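Cycloalternan-forming enzyme (Listeria monocytogenes serovar 1/2a, PDB 5F7U) belongs to glycoside hydrolase family 31, a multidomain protein in which a TIM barrel is joined to accessory beta domains and a carbohydrate-binding module. Local coordinates at residues Y257-I260 / N261-G264; Y272-Y275 / Q276-A279; T564-V567 / S568-D572; T604-F607 / D608-Q611; E643-K646 / R647-M651. The protein carries 1 engineered substitution. All coordinates share one frame; numbering follows the deposited sequence.

All five contacts are local but differ with their place. Contacts 3 and 5 are buried and each lies within one TIM-barrel helix, where serine or threonine hydroxyls double some of the backbone bonds. Contact 4, partly buried, caps the start of helix 607-622; its F607 and F610 pack on L644 and R647 of contact 5. Contacts 1 and 2 belong to the mutarotase-like domain: contact 1 is a loop, contact 2 a turn running into helix 278-281. Contact 1, partly buried, relies on amides, a carboxylate and water; contact 2, at the surface, pairs two acids and offers Y275 to a glucose. Contact 2 touches contact 1 through Q278 and A279, and contact 4 through Q276 and T604.

Contact 1: residues Y257-I260 / N261-G264; sequences YDTI and NQRG
D258 and Q262 meet through their polar ends; the side chains cross at about a right angle, yet the carboxylate and amide planes are only 32° apart. NE2 of Q262 points almost straight at OD1 of D258, with an N-H...O angle of 171°, but at 3.4 Å between NE2 and OD1 the bond is weak. It is supplemented by water 1, 2.6 Å from OD2 of D258 and 2.6 Å from OE1 of Q262, which can donate to both but has more acceptors in reach than protons. The glutamine chain reaches back by bending at its second torsion (chi2 -66°). T259 packs against the same amide: its methyl CG2 lies 3.6 Å from NE2 of Q262, while OG1 is 3.2 Å from O of N261, a possible bond, unsettled because the one hydroxyl proton has another acceptor within reach.

One shell further out, N261 fixes the turn. Its OD1 takes the N-H of R263, the N of R263 lying 3.1 Å away and above the carbonyl plane, and also accepts from the backbone N of F250, while ND2 binds D735. The first half of the segment is tied to the barrel side, where D258 O accepts from NZ of K615 and I260 packs on K615 and L618 of helix 607-622. The N261-to-R263 bond makes this an Asx turn, set in the connection between strands 250-254 and 266-269 of the galactose mutarotase-like domain, against the TIM barrel.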
loop_
_atom_site.group_PDB
_atom_site.type_symbol
_atom_site.label_atom_id
_atom_site.label_comp_id
_atom_site.label_asym_id
_atom_site.label_seq_id
_atom_site.Cartn_x
_atom_site.Cartn_y
_atom_site.Cartn_z
ATOM N N TYR A 257 3.931 -7.990 6.017
ATOM C CA TYR A 257 5.364 -7.677 6.115
ATOM C C TYR A 257 6.261 -8.847 5.747
ATOM O O TYR A 257 7.488 -8.673 5.551
ATOM C CB TYR A 257 5.678 -7.232 7.563
ATOM C CG TYR A 257 5.018 -5.930 7.969
ATOM C CD1 TYR A 257 3.640 -5.880 8.285
ATOM C CD2 TYR A 257 5.767 -4.758 8.063
ATOM C CE1 TYR A 257 3.025 -4.686 8.676
ATOM C CE2 TYR A 257 5.167 -3.549 8.447
ATOM C CZ TYR A 257 3.795 -3.532 8.753
ATOM O OH TYR A 257 3.195 -2.369 9.142
ATOM N N ASP A 258 5.660 -10.044 5.705
ATOM C CA ASP A 258 6.406 -11.275 5.518
ATOM C C ASP A 258 6.639 -11.655 4.058
ATOM O O ASP A 258 7.744 -12.087 3.701
ATOM C CB ASP A 258 5.772 -12.444 6.319
ATOM C CG ASP A 258 4.268 -12.678 6.037
ATOM O OD1 ASP A 258 3.581 -11.868 5.377
ATOM O OD2 ASP A 258 3.764 -13.738 6.511
ATOM N N THR A 259 5.599 -11.493 3.245
ATOM C CA THR A 259 5.615 -11.870 1.843
ATOM C C THR A 259 4.507 -11.117 1.116
ATOM O O THR A 259 3.515 -10.749 1.727
ATOM C CB THR A 259 5.446 -13.391 1.657
ATOM O OG1 THR A 259 5.521 -13.711 0.258
ATOM C CG2 THR A 259 4.127 -13.895 2.279
ATOM N N ILE A 260 4.700 -10.875 -0.171
ATOM C CA ILE A 260 3.610 -10.313 -0.993
ATOM C C ILE A 260 2.653 -11.374 -1.559
ATOM O O ILE A 260 1.539 -11.059 -1.968
ATOM C CB ILE A 260 4.113 -9.324 -2.081
ATOM C CG1 ILE A 260 5.075 -9.987 -3.069
ATOM C CG2 ILE A 260 4.748 -8.101 -1.404
ATOM C CD1 ILE A 260 4.419 -10.574 -4.293
ATOM N N ASN A 261 3.109 -12.622 -1.608
ATOM C CA ASN A 261 2.298 -13.721 -2.110
ATOM C C ASN A 261 2.040 -14.680 -0.952
ATOM O O ASN A 261 2.945 -15.363 -0.498
ATOM C CB ASN A 261 3.039 -14.420 -3.254
ATOM C CG ASN A 261 2.326 -15.668 -3.753
ATOM O OD1 ASN A 261 1.246 -16.044 -3.272
ATOM N ND2 ASN A 261 2.948 -16.338 -4.711
ATOM N N GLN A 262 0.801 -14.736 -0.485
ATOM C CA GLN A 262 0.468 -15.487 0.728
ATOM C C GLN A 262 0.265 -16.983 0.516
ATOM O O GLN A 262 -0.068 -17.680 1.457
ATOM C CB GLN A 262 -0.774 -14.872 1.413
ATOM C CG GLN A 262 -0.562 -13.430 1.898
ATOM C CD GLN A 262 0.458 -13.293 3.030
ATOM O OE1 GLN A 262 0.653 -14.213 3.826
ATOM N NE2 GLN A 262 1.095 -12.141 3.113
ATOM N N ARG A 263 0.493 -17.501 -0.691
ATOM C CA ARG A 263 0.368 -18.958 -0.873
ATOM C C ARG A 263 1.287 -19.687 0.112
ATOM O O ARG A 263 2.449 -19.351 0.231
ATOM C CB ARG A 263 0.639 -19.402 -2.317
ATOM C CG ARG A 263 0.128 -20.822 -2.582
ATOM C CD ARG A 263 0.651 -21.430 -3.891
ATOM N NE ARG A 263 -0.002 -22.719 -4.085
ATOM C CZ ARG A 263 -1.206 -22.851 -4.638
ATOM N NH1 ARG A 263 -1.869 -21.774 -5.073
ATOM N NH2 ARG A 263 -1.764 -24.053 -4.736
ATOM N N GLY A 264 0.722 -20.657 0.824
ATOM C CA GLY A 264 1.419 -21.428 1.848
ATOM C C GLY A 264 1.144 -20.988 3.272
ATOM O O GLY A 264 1.483 -21.726 4.208
HETATM O O HOH W 1 1.160 -13.826 6.347
#

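Contact 2: residues Y272-Y275 / Q276-A279. With GLC (alpha-D-glucopyranose), chain F.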
loop_
_atom_site.group_PDB
_atom_site.type_symbol
_atom_site.label_atom_id
_atom_site.label_comp_id
_atom_site.label_asym_id
_atom_site.label_seq_id
_atom_site.Cartn_x
_atom_site.Cartn_y
_atom_site.Cartn_z
ATOM N N TYR A 272 -3.167 -5.852 15.072
ATOM C CA TYR A 272 -2.315 -6.045 16.233
ATOM C C TYR A 272 -1.174 -5.053 16.215
ATOM O O TYR A 272 -0.665 -4.714 15.146
ATOM C CB TYR A 272 -1.799 -7.494 16.287
ATOM C CG TYR A 272 -1.259 -7.891 17.631
ATOM C CD1 TYR A 272 -2.104 -8.375 18.645
ATOM C CD2 TYR A 272 0.096 -7.796 17.884
ATOM C CE1 TYR A 272 -1.579 -8.745 19.890
ATOM C CE2 TYR A 272 0.627 -8.139 19.108
ATOM C CZ TYR A 272 -0.202 -8.612 20.098
ATOM O OH TYR A 272 0.419 -8.937 21.288
ATOM N N ASN A 273 -0.816 -4.560 17.400
ATOM C CA ASN A 273 0.348 -3.684 17.538
ATOM C C ASN A 273 1.603 -4.524 17.857
ATOM O O ASN A 273 1.874 -4.831 19.033
ATOM C CB ASN A 273 0.087 -2.591 18.609
ATOM C CG ASN A 273 1.345 -1.773 18.924
ATOM O OD1 ASN A 273 2.281 -1.769 18.144
ATOM N ND2 ASN A 273 1.372 -1.106 20.078
ATOM N N GLU A 274 2.345 -4.907 16.803
ATOM C CA GLU A 274 3.576 -5.717 16.945
ATOM C C GLU A 274 4.784 -4.858 16.625
ATOM O O GLU A 274 4.956 -4.432 15.491
ATOM C CB GLU A 274 3.562 -6.957 16.018
ATOM C CG GLU A 274 4.773 -7.893 16.212
ATOM C CD GLU A 274 4.804 -8.548 17.599
ATOM O OE1 GLU A 274 3.746 -8.644 18.249
ATOM O OE2 GLU A 274 5.898 -8.946 18.057
ATOM N N TYR A 275 5.601 -4.605 17.642
ATOM C CA TYR A 275 6.754 -3.703 17.505
ATOM C C TYR A 275 7.938 -4.421 16.846
ATOM O O TYR A 275 8.371 -5.467 17.340
ATOM C CB TYR A 275 7.095 -3.222 18.910
ATOM C CG TYR A 275 8.268 -2.284 19.044
ATOM C CD1 TYR A 275 8.160 -0.938 18.667
ATOM C CD2 TYR A 275 9.466 -2.726 19.613
ATOM C CE1 TYR A 275 9.246 -0.065 18.817
ATOM C CE2 TYR A 275 10.548 -1.867 19.775
ATOM C CZ TYR A 275 10.424 -0.535 19.381
ATOM O OH TYR A 275 11.513 0.322 19.530
ATOM N N GLN A 276 8.439 -3.871 15.728
ATOM C CA GLN A 276 9.698 -4.311 15.076
ATOM C C GLN A 276 9.735 -5.668 14.358
ATOM O O GLN A 276 10.462 -5.810 13.374
ATOM C CB GLN A 276 10.887 -4.268 16.054
ATOM C CG GLN A 276 11.312 -2.878 16.507
ATOM C CD GLN A 276 12.542 -2.900 17.440
ATOM O OE1 GLN A 276 13.004 -1.856 17.897
ATOM N NE2 GLN A 276 13.066 -4.072 17.714
ATOM N N ASP A 277 9.015 -6.670 14.850
ATOM C CA ASP A 277 9.151 -8.006 14.255
ATOM C C ASP A 277 7.863 -8.479 13.557
ATOM O O ASP A 277 7.461 -9.648 13.649
ATOM C CB ASP A 277 9.675 -9.032 15.280
ATOM C CG ASP A 277 8.716 -9.262 16.429
ATOM O OD1 ASP A 277 7.735 -8.495 16.550
ATOM O OD2 ASP A 277 8.926 -10.224 17.213
ATOM N N GLN A 278 7.239 -7.566 12.828
ATOM C CA GLN A 278 6.002 -7.882 12.131
ATOM C C GLN A 278 6.197 -9.007 11.113
ATOM O O GLN A 278 5.347 -9.888 11.012
ATOM C CB GLN A 278 5.450 -6.615 11.421
ATOM C CG GLN A 278 5.206 -5.399 12.324
ATOM C CD GLN A 278 6.433 -4.484 12.460
ATOM O OE1 GLN A 278 7.541 -4.840 12.064
ATOM N NE2 GLN A 278 6.227 -3.277 12.998
ATOM N N ALA A 279 7.307 -8.982 10.369
ATOM C CA ALA A 279 7.536 -10.011 9.327
ATOM C C ALA A 279 7.682 -11.406 9.955
ATOM O O ALA A 279 7.092 -12.382 9.488
ATOM C CB ALA A 279 8.782 -9.675 8.512
HETATM C C1 GLC F . 5.650 1.041 22.008
HETATM C C2 GLC F . 4.229 1.258 21.474
HETATM C C3 GLC F . 4.242 1.884 20.072
HETATM C C4 GLC F . 4.999 3.218 20.075
HETATM C C5 GLC F . 6.410 2.945 20.646
HETATM C C6 GLC F . 7.257 4.199 20.807
HETATM O O1 GLC F . 6.290 -0.028 21.297
HETATM O O2 GLC F . 3.550 0.004 21.430
HETATM O O3 GLC F . 2.901 2.037 19.612
HETATM O O4 GLC F . 5.138 3.762 18.741
HETATM O O5 GLC F . 6.435 2.245 21.910
HETATM O O6 GLC F . 8.202 4.118 19.744
#
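Y275 and Q276 lie side by side and point the same way, in a tight turn leading into helix 278-281 at the edge of a glycan pocket. The amide of Q276 is stacked on the tyrosine ring, the two planes 25° apart. Ahead of it CG makes a CH-pi contact, 3.6 Å from the centroid of the Y275 ring and over its face; the chain, extended beyond CG (chi2 -178°), carries the amide along toward CE2 and the hydroxyl. N of D277 closes the turn by donating to O of Y275, 2.8 Å away, from above that carbonyl plane, consistent with a classic gamma turn centred on Q276.

The side chains of E274 and D277 approach at a slant, but their carboxylate planes are nearly coplanar, 30° apart. OE2 of E274 is modelled 2.4 Å from OD1 of D277, a separation so short that, if real, one acid probably holds a proton. The other oxygen, OE1 of E274, has a salt bridge to R283. The Y275 hydroxyl is hydrogen-bonded to E663, which also binds the glucose, and the ring approaches the same sugar obliquely, CD1 of Y275 lying 3.4 Å from O1 of GLC.

Contact 3: residues T564-V567 / S568-D572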
loop_
_atom_site.group_PDB
_atom_site.type_symbol
_atom_site.label_atom_id
_atom_site.label_comp_id
_atom_site.label_asym_id
_atom_site.label_seq_id
_atom_site.Cartn_x
_atom_site.Cartn_y
_atom_site.Cartn_z
ATOM N N THR A 564 -10.469 1.902 12.498
ATOM C CA THR A 564 -11.034 2.677 11.385
ATOM C C THR A 564 -12.143 3.630 11.835
ATOM O O THR A 564 -12.255 4.742 11.303
ATOM C CB THR A 564 -11.391 1.749 10.221
ATOM O OG1 THR A 564 -10.180 1.133 9.797
ATOM C CG2 THR A 564 -11.970 2.505 9.005
ATOM N N ASP A 565 -12.916 3.246 12.843
ATOM C CA ASP A 565 -13.892 4.187 13.419
ATOM C C ASP A 565 -13.183 5.390 14.031
ATOM O O ASP A 565 -13.598 6.543 13.839
ATOM C CB ASP A 565 -14.753 3.481 14.471
ATOM C CG ASP A 565 -15.844 2.615 13.867
ATOM O OD1 ASP A 565 -16.120 2.714 12.645
ATOM O OD2 ASP A 565 -16.460 1.847 14.639
ATOM N N TYR A 566 -12.095 5.105 14.753
ATOM C CA TYR A 566 -11.272 6.131 15.381
ATOM C C TYR A 566 -10.633 7.046 14.327
ATOM O O TYR A 566 -10.765 8.275 14.384
ATOM C CB TYR A 566 -10.216 5.406 16.239
ATOM C CG TYR A 566 -8.894 6.120 16.525
ATOM C CD1 TYR A 566 -8.855 7.436 17.030
ATOM C CD2 TYR A 566 -7.687 5.435 16.383
ATOM C CE1 TYR A 566 -7.640 8.055 17.316
ATOM C CE2 TYR A 566 -6.468 6.050 16.674
ATOM C CZ TYR A 566 -6.461 7.355 17.170
ATOM O OH TYR A 566 -5.261 7.983 17.477
ATOM N N VAL A 567 -9.943 6.440 13.363
ATOM C CA VAL A 567 -9.194 7.225 12.378
ATOM C C VAL A 567 -10.149 8.060 11.524
ATOM O O VAL A 567 -9.896 9.259 11.267
ATOM C CB VAL A 567 -8.306 6.294 11.516
ATOM C CG1 VAL A 567 -7.793 6.993 10.252
ATOM C CG2 VAL A 567 -7.130 5.797 12.349
ATOM N N SER A 568 -11.243 7.435 11.078
ATOM C CA SER A 568 -12.216 8.159 10.252
ATOM C C SER A 568 -12.876 9.298 11.030
ATOM O O SER A 568 -13.099 10.375 10.458
ATOM C CB SER A 568 -13.274 7.216 9.671
ATOM O OG SER A 568 -14.095 6.652 10.685
ATOM N N SER A 569 -13.148 9.088 12.324
ATOM C CA SER A 569 -13.793 10.147 13.131
ATOM C C SER A 569 -12.927 11.395 13.181
ATOM O O SER A 569 -13.426 12.516 12.975
ATOM C CB SER A 569 -14.103 9.677 14.550
ATOM O OG SER A 569 -15.168 8.743 14.547
ATOM N N TYR A 570 -11.635 11.198 13.449
ATOM C CA TYR A 570 -10.696 12.311 13.492
ATOM C C TYR A 570 -10.487 12.959 12.129
ATOM O O TYR A 570 -10.380 14.184 12.043
ATOM C CB TYR A 570 -9.359 11.838 14.002
ATOM C CG TYR A 570 -9.083 12.028 15.470
ATOM C CD1 TYR A 570 -9.431 11.041 16.398
ATOM C CD2 TYR A 570 -8.384 13.151 15.921
ATOM C CE1 TYR A 570 -9.102 11.181 17.751
ATOM C CE2 TYR A 570 -8.054 13.306 17.267
ATOM C CZ TYR A 570 -8.412 12.309 18.177
ATOM O OH TYR A 570 -8.057 12.416 19.516
ATOM N N PHE A 571 -10.379 12.135 11.078
ATOM C CA PHE A 571 -10.150 12.637 9.721
ATOM C C PHE A 571 -11.306 13.555 9.297
ATOM O O PHE A 571 -11.073 14.671 8.818
ATOM C CB PHE A 571 -10.015 11.472 8.719
ATOM C CG PHE A 571 -9.792 11.908 7.283
ATOM C CD1 PHE A 571 -8.565 12.449 6.874
ATOM C CD2 PHE A 571 -10.804 11.758 6.332
ATOM C CE1 PHE A 571 -8.364 12.849 5.547
ATOM C CE2 PHE A 571 -10.617 12.167 5.014
ATOM C CZ PHE A 571 -9.391 12.702 4.613
ATOM N N ASP A 572 -12.536 13.070 9.493
ATOM C CA ASP A 572 -13.745 13.839 9.143
ATOM C C ASP A 572 -13.852 15.104 9.978
ATOM O O ASP A 572 -14.185 16.176 9.463
ATOM C CB ASP A 572 -15.014 13.011 9.360
ATOM C CG ASP A 572 -15.121 11.828 8.407
ATOM O OD1 ASP A 572 -14.317 11.733 7.455
ATOM O OD2 ASP A 572 -16.018 10.980 8.641
#
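S568 and S569 turn their hydroxyls back onto the carbonyls of T564 and D565 by different torsions. In S568, OG sits between the backbone N and the carbonyl carbon (chi1 66°) and reaches O of T564 at 2.7 Å. In S569, OG lies anti to the carbonyl carbon (chi1 -71°), beside its own N, and reaches O of D565 at 2.8 Å. Both hydroxyls donate, and each duplicates the backbone bond from the same residue: N of S568 lies 2.9 Å from O of T564 and N of S569 lies 3.0 Å from O of D565. Each of these two carbonyls thus takes two donors, and at D565 O the hydroxyl and the amide arrive from opposite faces of the carbonyl plane.

The tyrosine pair forms a separate, apolar part of the contact. Y566 and Y570 are one turn apart, their ring centroids separated by 5.5 Å and their planes nearly perpendicular at 87°. The touch is local: CE1 of Y570 comes to the edge of the Y566 ring, near its plane, 3.5 Å from CE1 of Y566. The two hydroxyls run on to other partners, that of Y566 to O of N537 and that of Y570 to Q457 and W518.

The whole contact lies within helix 555-577 of the TIM barrel. V567, Y566 and Y570 pack on T536 of barrel strand 534-536, and Y570 meets F534 of that strand edge-to-face.

Contact 4: residues T604-F607 / D608-Q611; sequences TSTF and DSFQ
OG of S609 is held by two partners: OG1 of T604 lies 2.8 Å away in a hydrogen bond that either hydroxyl could donate, and water 2 lies 2.9 Å from the same OG. That water also accepts from the backbone N of T604 at 3.0 Å, so serine, water and threonine close a small ring across the approach to the helix. OG1 of T606 is a further neighbour, 3.0 Å from S609 OG.

T606 is the N-cap of helix 607-622, which follows barrel strand 597-599 in the TIM barrel. Its OG1, held between the backbone N and the carbonyl carbon (chi1 66°), accepts from N of S609 at 3.0 Å with an N-H...O angle of 159°, and so occupies an amide of the helix's first turn that lacks a carbonyl of a preceding turn. The regular helical bonds start beside it, N of F610 to O of T606 and N of Q611 to O of F607.

On another side of the turn F607 and F610 run side by side, pointing the same way. CD1 of F607 touches CD2 of F610 at 3.9 Å, coming to the edge of the F610 ring, near its plane. Both rings pack on L644 of helix 642-653, and F610 also meets the ring of W630 at a shallow angle between planes. NE2 of Q611 ends on O of V752.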
loop_
_atom_site.group_PDB
_atom_site.type_symbol
_atom_site.label_atom_id
_atom_site.label_comp_id
_atom_site.label_asym_id
_atom_site.label_seq_id
_atom_site.Cartn_x
_atom_site.Cartn_y
_atom_site.Cartn_z
ATOM N N THR A 604 13.050 -1.258 12.426
ATOM C CA THR A 604 14.453 -0.912 12.702
ATOM C C THR A 604 15.196 -0.436 11.456
ATOM O O THR A 604 14.779 -0.684 10.319
ATOM C CB THR A 604 15.235 -2.083 13.311
ATOM O OG1 THR A 604 15.087 -3.224 12.466
ATOM C CG2 THR A 604 14.734 -2.432 14.706
ATOM N N SER A 605 16.314 0.241 11.684
ATOM C CA SER A 605 17.144 0.773 10.590
ATOM C C SER A 605 18.048 -0.313 10.017
ATOM O O SER A 605 19.282 -0.284 10.175
ATOM C CB SER A 605 17.942 1.989 11.071
ATOM O OG SER A 605 17.036 3.052 11.355
ATOM N N THR A 606 17.429 -1.259 9.323
ATOM C CA THR A 606 18.182 -2.327 8.653
ATOM C C THR A 606 17.624 -2.579 7.252
ATOM O O THR A 606 16.488 -2.199 6.955
ATOM C CB THR A 606 18.113 -3.674 9.407
ATOM O OG1 THR A 606 16.769 -4.154 9.364
ATOM C CG2 THR A 606 18.559 -3.542 10.857
ATOM N N PHE A 607 18.424 -3.257 6.421
ATOM C CA PHE A 607 17.953 -3.661 5.094
ATOM C C PHE A 607 16.838 -4.704 5.183
ATOM O O PHE A 607 15.902 -4.673 4.389
ATOM C CB PHE A 607 19.116 -4.139 4.224
ATOM C CG PHE A 607 19.814 -3.028 3.503
ATOM C CD1 PHE A 607 19.280 -2.517 2.324
ATOM C CD2 PHE A 607 20.997 -2.466 4.003
ATOM C CE1 PHE A 607 19.915 -1.486 1.641
ATOM C CE2 PHE A 607 21.644 -1.427 3.318
ATOM C CZ PHE A 607 21.088 -0.943 2.138
ATOM N N ASP A 608 16.919 -5.615 6.154
ATOM C CA ASP A 608 15.810 -6.562 6.368
ATOM C C ASP A 608 14.485 -5.825 6.628
ATOM O O ASP A 608 13.424 -6.195 6.089
ATOM C CB ASP A 608 16.143 -7.537 7.517
ATOM C CG ASP A 608 17.092 -8.660 7.101
ATOM O OD1 ASP A 608 17.373 -8.861 5.898
ATOM O OD2 ASP A 608 17.583 -9.372 8.002
ATOM N N SER A 609 14.536 -4.771 7.439
ATOM C CA SER A 609 13.322 -3.992 7.704
ATOM C C SER A 609 12.843 -3.257 6.453
ATOM O O SER A 609 11.651 -3.195 6.207
ATOM C CB SER A 609 13.514 -2.982 8.847
ATOM O OG SER A 609 13.839 -3.690 10.044
ATOM N N PHE A 610 13.788 -2.709 5.690
ATOM C CA PHE A 610 13.488 -2.014 4.415
ATOM C C PHE A 610 12.731 -2.995 3.513
ATOM O O PHE A 610 11.680 -2.639 2.954
ATOM C CB PHE A 610 14.830 -1.577 3.808
ATOM C CG PHE A 610 14.757 -0.751 2.529
ATOM C CD1 PHE A 610 13.568 -0.245 1.997
ATOM C CD2 PHE A 610 15.976 -0.432 1.898
ATOM C CE1 PHE A 610 13.584 0.524 0.828
ATOM C CE2 PHE A 610 16.007 0.344 0.732
ATOM C CZ PHE A 610 14.801 0.830 0.204
ATOM N N GLN A 611 13.234 -4.231 3.406
ATOM C CA GLN A 611 12.555 -5.258 2.609
ATOM C C GLN A 611 11.136 -5.499 3.089
ATOM O O GLN A 611 10.216 -5.596 2.263
ATOM C CB GLN A 611 13.329 -6.568 2.605
ATOM C CG GLN A 611 14.668 -6.465 1.864
ATOM C CD GLN A 611 15.639 -7.571 2.231
ATOM O OE1 GLN A 611 15.225 -8.637 2.730
ATOM N NE2 GLN A 611 16.938 -7.327 2.016
HETATM O O HOH W 2 11.900 -4.052 12.137
#

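Contact 5: residues E643-K646 / R647-M651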
loop_
_atom_site.group_PDB
_atom_site.type_symbol
_atom_site.label_atom_id
_atom_site.label_comp_id
_atom_site.label_asym_id
_atom_site.label_seq_id
_atom_site.Cartn_x
_atom_site.Cartn_y
_atom_site.Cartn_z
ATOM N N GLU A 643 24.855 3.971 3.441
ATOM C CA GLU A 643 24.335 3.132 2.355
ATOM C C GLU A 643 22.834 2.910 2.511
ATOM O O GLU A 643 22.064 3.150 1.582
ATOM C CB GLU A 643 25.058 1.778 2.344
ATOM C CG GLU A 643 24.605 0.882 1.190
ATOM C CD GLU A 643 25.072 -0.554 1.326
ATOM O OE1 GLU A 643 24.829 -1.335 0.384
ATOM O OE2 GLU A 643 25.691 -0.903 2.360
ATOM N N LEU A 644 22.406 2.448 3.687
ATOM C CA LEU A 644 20.963 2.243 3.903
ATOM C C LEU A 644 20.202 3.557 3.737
ATOM O O LEU A 644 19.136 3.580 3.109
ATOM C CB LEU A 644 20.662 1.633 5.283
ATOM C CG LEU A 644 19.161 1.479 5.621
ATOM C CD1 LEU A 644 18.385 0.588 4.632
ATOM C CD2 LEU A 644 18.995 0.914 7.015
ATOM N N TYR A 645 20.736 4.631 4.317
ATOM C CA TYR A 645 20.048 5.911 4.258
ATOM C C TYR A 645 19.827 6.324 2.786
ATOM O O TYR A 645 18.733 6.760 2.428
ATOM C CB TYR A 645 20.795 6.984 5.047
ATOM C CG TYR A 645 19.955 8.232 5.225
ATOM C CD1 TYR A 645 19.039 8.324 6.278
ATOM C CD2 TYR A 645 20.051 9.305 4.317
ATOM C CE1 TYR A 645 18.257 9.446 6.441
ATOM C CE2 TYR A 645 19.257 10.432 4.473
ATOM C CZ TYR A 645 18.362 10.489 5.532
ATOM O OH TYR A 645 17.573 11.603 5.710
ATOM N N LYS A 646 20.859 6.163 1.957
ATOM C CA LYS A 646 20.798 6.554 0.541
ATOM C C LYS A 646 19.833 5.670 -0.252
ATOM O O LYS A 646 19.046 6.170 -1.078
ATOM C CB LYS A 646 22.206 6.523 -0.092
ATOM C CG LYS A 646 23.081 7.688 0.326
ATOM C CD LYS A 646 24.400 7.606 -0.424
ATOM C CE LYS A 646 25.255 8.858 -0.239
ATOM N NZ LYS A 646 26.475 8.677 -1.084
ATOM N N ARG A 647 19.864 4.362 0.016
ATOM C CA ARG A 647 18.966 3.414 -0.667
ATOM C C ARG A 647 17.513 3.668 -0.315
ATOM O O ARG A 647 16.645 3.652 -1.197
ATOM C CB ARG A 647 19.347 1.956 -0.356
ATOM C CG ARG A 647 20.713 1.520 -0.872
ATOM C CD ARG A 647 20.817 1.693 -2.388
ATOM N NE ARG A 647 21.932 0.965 -2.988
ATOM C CZ ARG A 647 22.336 1.132 -4.238
ATOM N NH1 ARG A 647 21.679 1.971 -5.048
ATOM N NH2 ARG A 647 23.365 0.432 -4.685
ATOM N N ALA A 648 17.264 3.921 0.969
ATOM C CA ALA A 648 15.934 4.198 1.482
ATOM C C ALA A 648 15.410 5.534 0.948
ATOM O O ALA A 648 14.248 5.614 0.550
ATOM C CB ALA A 648 15.957 4.202 2.998
ATOM N N THR A 649 16.271 6.551 0.928
ATOM C CA THR A 649 15.928 7.868 0.383
ATOM C C THR A 649 15.393 7.746 -1.040
ATOM O O THR A 649 14.338 8.302 -1.349
ATOM C CB THR A 649 17.152 8.794 0.377
ATOM O OG1 THR A 649 17.515 9.110 1.717
ATOM C CG2 THR A 649 16.899 10.081 -0.416
ATOM N N ALA A 650 16.115 7.016 -1.889
ATOM C CA ALA A 650 15.764 6.897 -3.302
ATOM C C ALA A 650 14.393 6.229 -3.456
ATOM O O ALA A 650 13.536 6.704 -4.216
ATOM C CB ALA A 650 16.821 6.088 -4.032
ATOM N N MET A 651 14.197 5.123 -2.741
ATOM C CA MET A 651 12.912 4.425 -2.808
ATOM C C MET A 651 11.791 5.337 -2.262
ATOM O O MET A 651 10.740 5.440 -2.881
ATOM C CB MET A 651 12.967 3.074 -2.096
ATOM C CG MET A 651 11.638 2.308 -2.099
ATOM S SD MET A 651 10.595 2.799 -0.705
ATOM C CE MET A 651 9.037 2.065 -1.171
HETATM O O HOH W 3 22.626 -1.317 -1.226
#
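T649, one turn on from Y645, puts two donors on the Y645 carbonyl. OG1 of T649 donates to O of Y645 at 2.7 Å, and N of T649 donates to the same O at 2.9 Å, the two reaching it from opposite faces of the carbonyl plane. The hydroxyl stands well above that plane, 37° out of it. T649 OG1, anti to its carbonyl carbon (chi1 -68°), thereby finds an acceptor within its own helix, and it also lies 3.5 Å from CE2 of the Y645 ring. That ring's own hydroxyl is satisfied elsewhere, by O of R673.

The flanking carbonyls take a single backbone donor each within these turns: N of R647 is 3.0 Å from O of E643, N of A648 is 2.9 Å from O of L644, both nearly along the C=O axis, and N of A650 bonds O of K646 less directly.

The charged ends are matched mostly outside the helix. Water 3 can bridge E643 and R647: it accepts from NE of R647 at 3.0 Å and can donate to OE1 of E643, 2.7 Å away, though other acceptors compete for its protons. E643 OE1 also accepts from N of G755. NH2 of R647 is held by the carbonyls of Q756 and A787, and NZ of K646 has a salt bridge to D790 and a bond to T686. L644 lies against helix 607-622, A648 packs on W630 of strand 628-631, and M651 on both F610 and W630. Helix 642-653 is the helix of the beta-alpha-beta unit that links strands 628-631 and 657-660, the repeated element of a TIM barrel.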